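Local coordinates for protein thiosulfate reductase (Thermus thermophilus, PDB 2VPZ) that carries two molybdopterin guanine dinucleotides, molybdenum and a [4Fe-4S] cluster, and probably works as an oxidoreductase, at residues Lys127-Glu130 and Ile131-Tyr135; Gln87-Asp91 and Pro92-Lys96; Gly552-Leu555 and Glu556-Lys559. One frame throughout, in Å; residues are numbered along the deposited sequence.

Interaction 1 (Lys127-Glu130 and Ile131-Tyr135); sequences KMLE and IREKY
Glu133 folds back along the helix over the backbone carbonyl of Leu129, four residues earlier. Its CB lies 3.9 Å from Leu129 O. With CG anti to its own carbonyl carbon (chi1 -49°), the next atom swings much closer, and Glu133 CG rests 3.1 Å from Leu129 O. The chain's bend at chi2 (-44°) keeps it turned toward the helix, bringing Glu133 CD to 3.5 Å from Leu129 O. At the tip, OE1 of Glu133 ends 3.3 Å from Leu129 O; both are acceptors, which would be mildly unfavourable. On the buried side, Ile131 sends CG1 and then CD1 along the carbonyl of Lys127, each 3.6 Å from Lys127 O. The backbone holds these turns together: Arg132 N donates to Met128 O at 3.2 Å, while the bond from Ile131 N to Lys127 O is weak, as is the shorter-span one from Glu133 N to Glu130 O. Arg132 makes a cation-pi contact with Trp160. Met128 packs on Ile140 and Leu461, and Ile131 on Ala139, typical of the last turns of an amphipathic helix packed on the parallel sheet of an alpha/beta fold, here just before strand 141-144.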
loop_
_atom_site.group_PDB
_atom_site.type_symbol
_atom_site.label_atom_id
_atom_site.label_comp_id
_atom_site.label_asym_id
_atom_site.label_seq_id
_atom_site.Cartn_x
_atom_site.Cartn_y
_atom_site.Cartn_z
ATOM N N LYS A 127 -68.714 4.744 19.909
ATOM C CA LYS A 127 -68.379 5.937 19.097
ATOM C C LYS A 127 -68.436 5.676 17.580
ATOM O O LYS A 127 -68.931 6.514 16.804
ATOM C CB LYS A 127 -66.981 6.481 19.460
ATOM C CG LYS A 127 -66.945 7.549 20.561
ATOM C CD LYS A 127 -67.331 8.928 20.006
ATOM C CE LYS A 127 -67.902 9.848 21.095
ATOM N NZ LYS A 127 -66.958 10.070 22.247
ATOM N N MET A 128 -67.921 4.519 17.163
ATOM C CA MET A 128 -67.902 4.107 15.759
ATOM C C MET A 128 -69.324 3.914 15.208
ATOM O O MET A 128 -69.603 4.250 14.046
ATOM C CB MET A 128 -67.103 2.790 15.569
ATOM C CG MET A 128 -65.589 2.848 15.821
ATOM S SD MET A 128 -64.686 1.373 15.230
ATOM C CE MET A 128 -64.874 1.535 13.423
ATOM N N LEU A 129 -70.208 3.379 16.046
ATOM C CA LEU A 129 -71.604 3.098 15.685
ATOM C C LEU A 129 -72.424 4.388 15.489
ATOM O O LEU A 129 -73.272 4.469 14.578
ATOM C CB LEU A 129 -72.242 2.125 16.725
ATOM C CG LEU A 129 -71.646 0.698 16.719
ATOM C CD1 LEU A 129 -72.116 -0.124 17.934
ATOM C CD2 LEU A 129 -72.010 -0.021 15.399
ATOM N N GLU A 130 -72.133 5.398 16.305
ATOM C CA GLU A 130 -72.768 6.717 16.225
ATOM C C GLU A 130 -72.419 7.409 14.909
ATOM O O GLU A 130 -73.290 8.037 14.296
ATOM C CB GLU A 130 -72.354 7.619 17.388
ATOM C CG GLU A 130 -72.868 7.229 18.761
ATOM C CD GLU A 130 -72.262 8.082 19.870
ATOM O OE1 GLU A 130 -71.540 9.038 19.517
ATOM O OE2 GLU A 130 -72.504 7.797 21.064
ATOM N N ILE A 131 -71.154 7.316 14.496
ATOM C CA ILE A 131 -70.691 7.930 13.235
ATOM C C ILE A 131 -71.396 7.233 12.054
ATOM O O ILE A 131 -71.735 7.870 11.055
ATOM C CB ILE A 131 -69.085 7.815 13.049
ATOM C CG1 ILE A 131 -68.365 8.767 14.009
ATOM C CG2 ILE A 131 -68.683 8.133 11.579
ATOM C CD1 ILE A 131 -66.961 8.306 14.450
ATOM N N ARG A 132 -71.657 5.934 12.222
ATOM C CA ARG A 132 -72.327 5.099 11.226
ATOM C C ARG A 132 -73.857 5.275 11.114
ATOM O O ARG A 132 -74.455 4.879 10.110
ATOM C CB ARG A 132 -72.012 3.612 11.482
ATOM C CG ARG A 132 -72.356 2.712 10.314
ATOM C CD ARG A 132 -72.632 1.270 10.673
ATOM N NE ARG A 132 -72.716 0.473 9.455
ATOM C CZ ARG A 132 -71.856 -0.463 9.075
ATOM N NH1 ARG A 132 -70.814 -0.760 9.841
ATOM N NH2 ARG A 132 -72.002 -1.069 7.899
ATOM N N GLU A 133 -74.517 5.835 12.122
ATOM C CA GLU A 133 -75.948 5.996 12.000
ATOM C C GLU A 133 -76.321 7.353 11.352
ATOM O O GLU A 133 -77.309 7.435 10.612
ATOM C CB GLU A 133 -76.713 5.717 13.332
ATOM C CG GLU A 133 -76.355 4.366 14.100
ATOM C CD GLU A 133 -76.223 3.074 13.241
ATOM O OE1 GLU A 133 -75.454 2.162 13.668
ATOM O OE2 GLU A 133 -76.881 2.954 12.176
ATOM N N LYS A 134 -75.541 8.411 11.560
ATOM C CA LYS A 134 -75.833 9.663 10.868
ATOM C C LYS A 134 -74.899 9.955 9.635
ATOM O O LYS A 134 -75.202 10.859 8.862
ATOM C CB LYS A 134 -75.939 10.876 11.846
ATOM C CG LYS A 134 -74.671 11.284 12.599
ATOM C CD LYS A 134 -74.938 11.626 14.091
ATOM C CE LYS A 134 -75.336 13.086 14.283
ATOM N NZ LYS A 134 -74.448 14.021 13.519
ATOM N N TYR A 135 -73.811 9.209 9.417
ATOM C CA TYR A 135 -72.942 9.413 8.230
ATOM C C TYR A 135 -72.692 8.171 7.307
ATOM O O TYR A 135 -72.405 8.321 6.115
ATOM C CB TYR A 135 -71.536 10.018 8.572
ATOM C CG TYR A 135 -71.492 11.288 9.426
ATOM C CD1 TYR A 135 -71.348 11.206 10.805
ATOM C CD2 TYR A 135 -71.579 12.576 8.847
ATOM C CE1 TYR A 135 -71.290 12.350 11.624
ATOM C CE2 TYR A 135 -71.523 13.747 9.659
ATOM C CZ TYR A 135 -71.378 13.625 11.054
ATOM O OH TYR A 135 -71.319 14.742 11.867
#

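Interaction 2 (Gln87-Asp91 and Pro92-Lys96); sequences QTTYD and PDRLK
Arg94 reaches back to Thr89, and its side chain forms the dense half of this local contact. Its CB sits 3.1 Å from Asp91 O, and its chain runs on past the carbonyl of Thr88 before bending at CD (chi3 -91°), which turns the guanidinium to the Thr89 carbonyl. There NH1 of Arg94 donates to Thr89 O at 3.2 Å, in the carbonyl plane and on a lone pair, while the oxygen sits near the guanidinium edge. Thr89 lies alongside, pointing the same way, with its CG2 3.5 Å from Arg94 NH1. The other arm, NH2, forms a salt bridge to Glu487, so the buried guanidinium is gripped from two parts of the chain. At the base of the arginine side chain, a type I beta turn from Asp91 to Arg94 is closed by Arg94 N donating to Asp91 O at 2.9 Å. Asp91 CG, anti to the backbone N (chi1 177°), lies beside the carbonyl carbon, which brings OD1 near Asp93 N for a weak bond of 3.3 Å.

The outer side, with Pro92, Asp93 and Lys96 partly exposed, is more open to solvent and is held by polar bonds. Lys96 NZ spans the turn and donates to Pro92 O and to Arg94 O, both at 2.8 Å. Asp91 OD1 and Asp93 OD2 approach to 3.8 Å, a like-charge pair probably eased by Asn636, which bonds both carboxylates, and by Arg758, salt-bridged to Asp93.

The turn belongs to the loop joining helix 80-84 to strand 99-101, and Leu95 pairs through its backbone with Val467, just past strand 462-466.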
loop_
_atom_site.group_PDB
_atom_site.type_symbol
_atom_site.label_atom_id
_atom_site.label_comp_id
_atom_site.label_asym_id
_atom_site.label_seq_id
_atom_site.Cartn_x
_atom_site.Cartn_y
_atom_site.Cartn_z
ATOM N N GLN A 87 -34.612 -4.408 21.247
ATOM C CA GLN A 87 -34.690 -3.613 22.466
ATOM C C GLN A 87 -35.996 -2.801 22.687
ATOM O O GLN A 87 -36.319 -2.433 23.826
ATOM C CB GLN A 87 -33.393 -2.778 22.756
ATOM C CG GLN A 87 -33.264 -1.309 22.298
ATOM C CD GLN A 87 -34.255 -0.331 22.956
ATOM O OE1 GLN A 87 -35.243 0.066 22.324
ATOM N NE2 GLN A 87 -33.990 0.076 24.198
ATOM N N THR A 88 -36.798 -2.553 21.647
ATOM C CA THR A 88 -38.052 -1.814 21.866
ATOM C C THR A 88 -38.955 -2.594 22.865
ATOM O O THR A 88 -39.697 -2.008 23.662
ATOM C CB THR A 88 -38.860 -1.561 20.561
ATOM O OG1 THR A 88 -38.120 -0.713 19.689
ATOM C CG2 THR A 88 -40.242 -0.925 20.898
ATOM N N THR A 89 -38.862 -3.913 22.820
ATOM C CA THR A 89 -39.622 -4.760 23.712
ATOM C C THR A 89 -39.164 -4.541 25.165
ATOM O O THR A 89 -39.946 -4.734 26.095
ATOM C CB THR A 89 -39.439 -6.288 23.367
ATOM O OG1 THR A 89 -39.668 -6.513 21.980
ATOM C CG2 THR A 89 -40.388 -7.156 24.211
ATOM N N TYR A 90 -37.914 -4.114 25.351
ATOM C CA TYR A 90 -37.302 -3.897 26.686
ATOM C C TYR A 90 -36.891 -2.460 26.944
ATOM O O TYR A 90 -35.864 -2.158 27.565
ATOM C CB TYR A 90 -36.132 -4.839 26.870
ATOM C CG TYR A 90 -36.455 -6.216 26.345
ATOM C CD1 TYR A 90 -35.837 -6.709 25.188
ATOM C CD2 TYR A 90 -37.441 -7.000 26.953
ATOM C CE1 TYR A 90 -36.200 -7.952 24.640
ATOM C CE2 TYR A 90 -37.818 -8.250 26.424
ATOM C CZ TYR A 90 -37.192 -8.727 25.260
ATOM O OH TYR A 90 -37.553 -9.950 24.724
ATOM N N ASP A 91 -37.754 -1.569 26.455
ATOM C CA ASP A 91 -37.609 -0.130 26.568
ATOM C C ASP A 91 -38.580 0.363 27.708
ATOM O O ASP A 91 -39.793 0.173 27.585
ATOM C CB ASP A 91 -37.958 0.441 25.155
ATOM C CG ASP A 91 -37.938 1.991 25.080
ATOM O OD1 ASP A 91 -37.634 2.647 26.100
ATOM O OD2 ASP A 91 -38.240 2.524 23.972
ATOM N N PRO A 92 -38.049 0.970 28.826
ATOM C CA PRO A 92 -38.836 1.495 29.956
ATOM C C PRO A 92 -39.994 2.515 29.666
ATOM O O PRO A 92 -40.865 2.787 30.537
ATOM C CB PRO A 92 -37.788 2.061 30.940
ATOM C CG PRO A 92 -36.549 2.305 30.060
ATOM C CD PRO A 92 -36.613 1.173 29.042
ATOM N N ASP A 93 -39.954 3.085 28.457
ATOM C CA ASP A 93 -40.929 4.088 27.925
ATOM C C ASP A 93 -41.930 3.411 26.971
ATOM O O ASP A 93 -42.888 4.031 26.488
ATOM C CB ASP A 93 -40.313 5.259 27.101
ATOM C CG ASP A 93 -39.026 5.865 27.711
ATOM O OD1 ASP A 93 -38.922 5.973 28.932
ATOM O OD2 ASP A 93 -38.147 6.276 26.895
ATOM N N ARG A 94 -41.682 2.142 26.649
ATOM C CA ARG A 94 -42.600 1.427 25.774
ATOM C C ARG A 94 -44.022 1.391 26.436
ATOM O O ARG A 94 -44.125 1.077 27.635
ATOM C CB ARG A 94 -42.107 0.001 25.508
ATOM C CG ARG A 94 -42.603 -1.056 26.487
ATOM C CD ARG A 94 -42.425 -2.496 25.956
ATOM N NE ARG A 94 -43.583 -2.995 25.230
ATOM C CZ ARG A 94 -43.872 -4.283 25.015
ATOM N NH1 ARG A 94 -43.074 -5.242 25.471
ATOM N NH2 ARG A 94 -44.986 -4.623 24.360
ATOM N N LEU A 95 -45.062 1.713 25.657
ATOM C CA LEU A 95 -46.499 1.742 26.054
ATOM C C LEU A 95 -46.986 0.398 26.701
ATOM O O LEU A 95 -46.733 -0.662 26.142
ATOM C CB LEU A 95 -47.376 2.088 24.799
ATOM C CG LEU A 95 -47.048 3.441 24.127
ATOM C CD1 LEU A 95 -47.579 3.487 22.679
ATOM C CD2 LEU A 95 -47.609 4.596 24.969
ATOM N N LYS A 96 -47.665 0.439 27.853
ATOM C CA LYS A 96 -48.101 -0.775 28.568
ATOM C C LYS A 96 -49.646 -0.912 28.752
ATOM O O LYS A 96 -50.231 -1.961 28.449
ATOM C CB LYS A 96 -47.380 -0.852 29.944
ATOM C CG LYS A 96 -45.875 -0.399 29.950
ATOM C CD LYS A 96 -45.459 0.499 31.140
ATOM C CE LYS A 96 -43.930 0.708 31.202
ATOM N NZ LYS A 96 -43.420 1.774 30.263
#

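Interaction 3 (Gly552-Leu555 and Glu556-Lys559); sequences GLDL and ETMK
Leu553 and Asp554 run in extended conformation into the helix that carries Thr557 and Met558, just after Gly552 has ended the preceding helix with a Schellman motif at positive phi (111°). Asp554 occupies the N-cap position, but its side chain makes no capping bond; its carbonyl begins the helical pattern instead. Met558 N donates to Asp554 O at 3.2 Å, nearly along the C=O axis, and Thr557 N adds a weak bond to the same oxygen. The next bond follows in step, Lys559 N to Leu555 O at 3.1 Å.

The carboxylate of Asp554 is used by a side chain: Thr557 OG1 donates to Asp554 OD2 at 3.0 Å, arriving from above the carboxylate plane. Asp554 CG stands between the backbone N and the carbonyl carbon (chi1 49°), which tips the acid across the first turn to meet the hydroxyl. On the apolar side the Leu553 and Met558 side chains cross, with Leu553 CD1 3.8 Å from Met558 CE. Lys559 lays its CG 3.0 Å from Leu555 O, and its NZ faces Glu556 OE2 in a 3.5 Å salt bridge while also bonding Tyr489.

Glu545 of helix 540-551 accepts a bond from Leu555 N, and Leu548 of that helix meets both Leu553 and Met558. The same two side chains touch Leu564, so the start of the helix packs against both helix 540-551 and strand 563-565.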
loop_
_atom_site.group_PDB
_atom_site.type_symbol
_atom_site.label_atom_id
_atom_site.label_comp_id
_atom_site.label_asym_id
_atom_site.label_seq_id
_atom_site.Cartn_x
_atom_site.Cartn_y
_atom_site.Cartn_z
ATOM N N GLY A 552 -50.946 -29.699 3.604
ATOM C CA GLY A 552 -50.408 -30.994 3.936
ATOM C C GLY A 552 -49.613 -31.025 5.225
ATOM O O GLY A 552 -48.776 -31.909 5.427
ATOM N N LEU A 553 -49.834 -30.050 6.103
ATOM C CA LEU A 553 -49.178 -29.948 7.427
ATOM C C LEU A 553 -50.075 -29.322 8.520
ATOM O O LEU A 553 -51.208 -28.891 8.248
ATOM C CB LEU A 553 -47.842 -29.164 7.357
ATOM C CG LEU A 553 -47.384 -28.586 6.007
ATOM C CD1 LEU A 553 -46.986 -27.115 6.165
ATOM C CD2 LEU A 553 -46.219 -29.400 5.408
ATOM N N ASP A 554 -49.545 -29.295 9.748
ATOM C CA ASP A 554 -50.169 -28.749 10.968
ATOM C C ASP A 554 -49.206 -27.740 11.686
ATOM O O ASP A 554 -48.057 -27.580 11.272
ATOM C CB ASP A 554 -50.538 -29.883 11.922
ATOM C CG ASP A 554 -49.414 -30.866 12.141
ATOM O OD1 ASP A 554 -49.242 -31.354 13.281
ATOM O OD2 ASP A 554 -48.699 -31.126 11.155
ATOM N N LEU A 555 -49.683 -27.093 12.752
ATOM C CA LEU A 555 -48.938 -26.068 13.488
ATOM C C LEU A 555 -47.554 -26.461 14.032
ATOM O O LEU A 555 -46.545 -25.770 13.836
ATOM C CB LEU A 555 -49.780 -25.436 14.623
ATOM C CG LEU A 555 -49.999 -23.910 14.507
ATOM C CD1 LEU A 555 -50.397 -23.294 15.870
ATOM C CD2 LEU A 555 -48.713 -23.239 13.969
ATOM N N GLU A 556 -47.493 -27.589 14.717
ATOM C CA GLU A 556 -46.230 -28.042 15.235
ATOM C C GLU A 556 -45.147 -28.268 14.128
ATOM O O GLU A 556 -43.973 -27.944 14.345
ATOM C CB GLU A 556 -46.455 -29.291 16.117
ATOM C CG GLU A 556 -47.207 -29.016 17.463
ATOM C CD GLU A 556 -46.430 -28.086 18.420
ATOM O OE1 GLU A 556 -45.253 -28.406 18.737
ATOM O OE2 GLU A 556 -46.987 -27.045 18.853
ATOM N N THR A 557 -45.509 -28.766 12.940
ATOM C CA THR A 557 -44.533 -29.010 11.848
ATOM C C THR A 557 -44.098 -27.697 11.160
ATOM O O THR A 557 -42.947 -27.513 10.738
ATOM C CB THR A 557 -45.065 -30.040 10.746
ATOM O OG1 THR A 557 -45.692 -31.154 11.387
ATOM C CG2 THR A 557 -43.886 -30.555 9.851
ATOM N N MET A 558 -45.023 -26.747 11.073
ATOM C CA MET A 558 -44.679 -25.465 10.512
ATOM C C MET A 558 -43.600 -24.804 11.433
ATOM O O MET A 558 -42.649 -24.193 10.927
ATOM C CB MET A 558 -45.901 -24.557 10.379
ATOM C CG MET A 558 -45.947 -23.724 9.078
ATOM S SD MET A 558 -44.316 -23.411 8.344
ATOM C CE MET A 558 -44.138 -24.841 7.239
ATOM N N LYS A 559 -43.728 -24.931 12.760
ATOM C CA LYS A 559 -42.779 -24.351 13.725
ATOM C C LYS A 559 -41.392 -24.993 13.558
ATOM O O LYS A 559 -40.343 -24.354 13.775
ATOM C CB LYS A 559 -43.273 -24.508 15.183
ATOM C CG LYS A 559 -44.704 -24.021 15.423
ATOM C CD LYS A 559 -44.922 -23.365 16.792
ATOM C CE LYS A 559 -45.592 -24.299 17.799
ATOM N NZ LYS A 559 -46.492 -23.590 18.782
#

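In the fold
Along the chain the order is interaction 2, interaction 1, interaction 3, with no touch between any two. Centres of interactions 1 and 2 are about 35 Å apart, those of 1 and 3 about 42 Å, and those of 2 and 3 about 32 Å. Interaction 1, on helix 117-134, and interaction 2 both adjoin the five-stranded parallel sheet, near opposite ends of strand 462-466, at Leu461 and Val467. Interaction 3 lies at the start of helix 555-560. The three are separate local contacts, and only interaction 2 is near the cofactors: the side chain of Thr88 is about 7 Å from a bound molybdopterin guanine dinucleotide and about 11 Å from the iron-sulfur cluster.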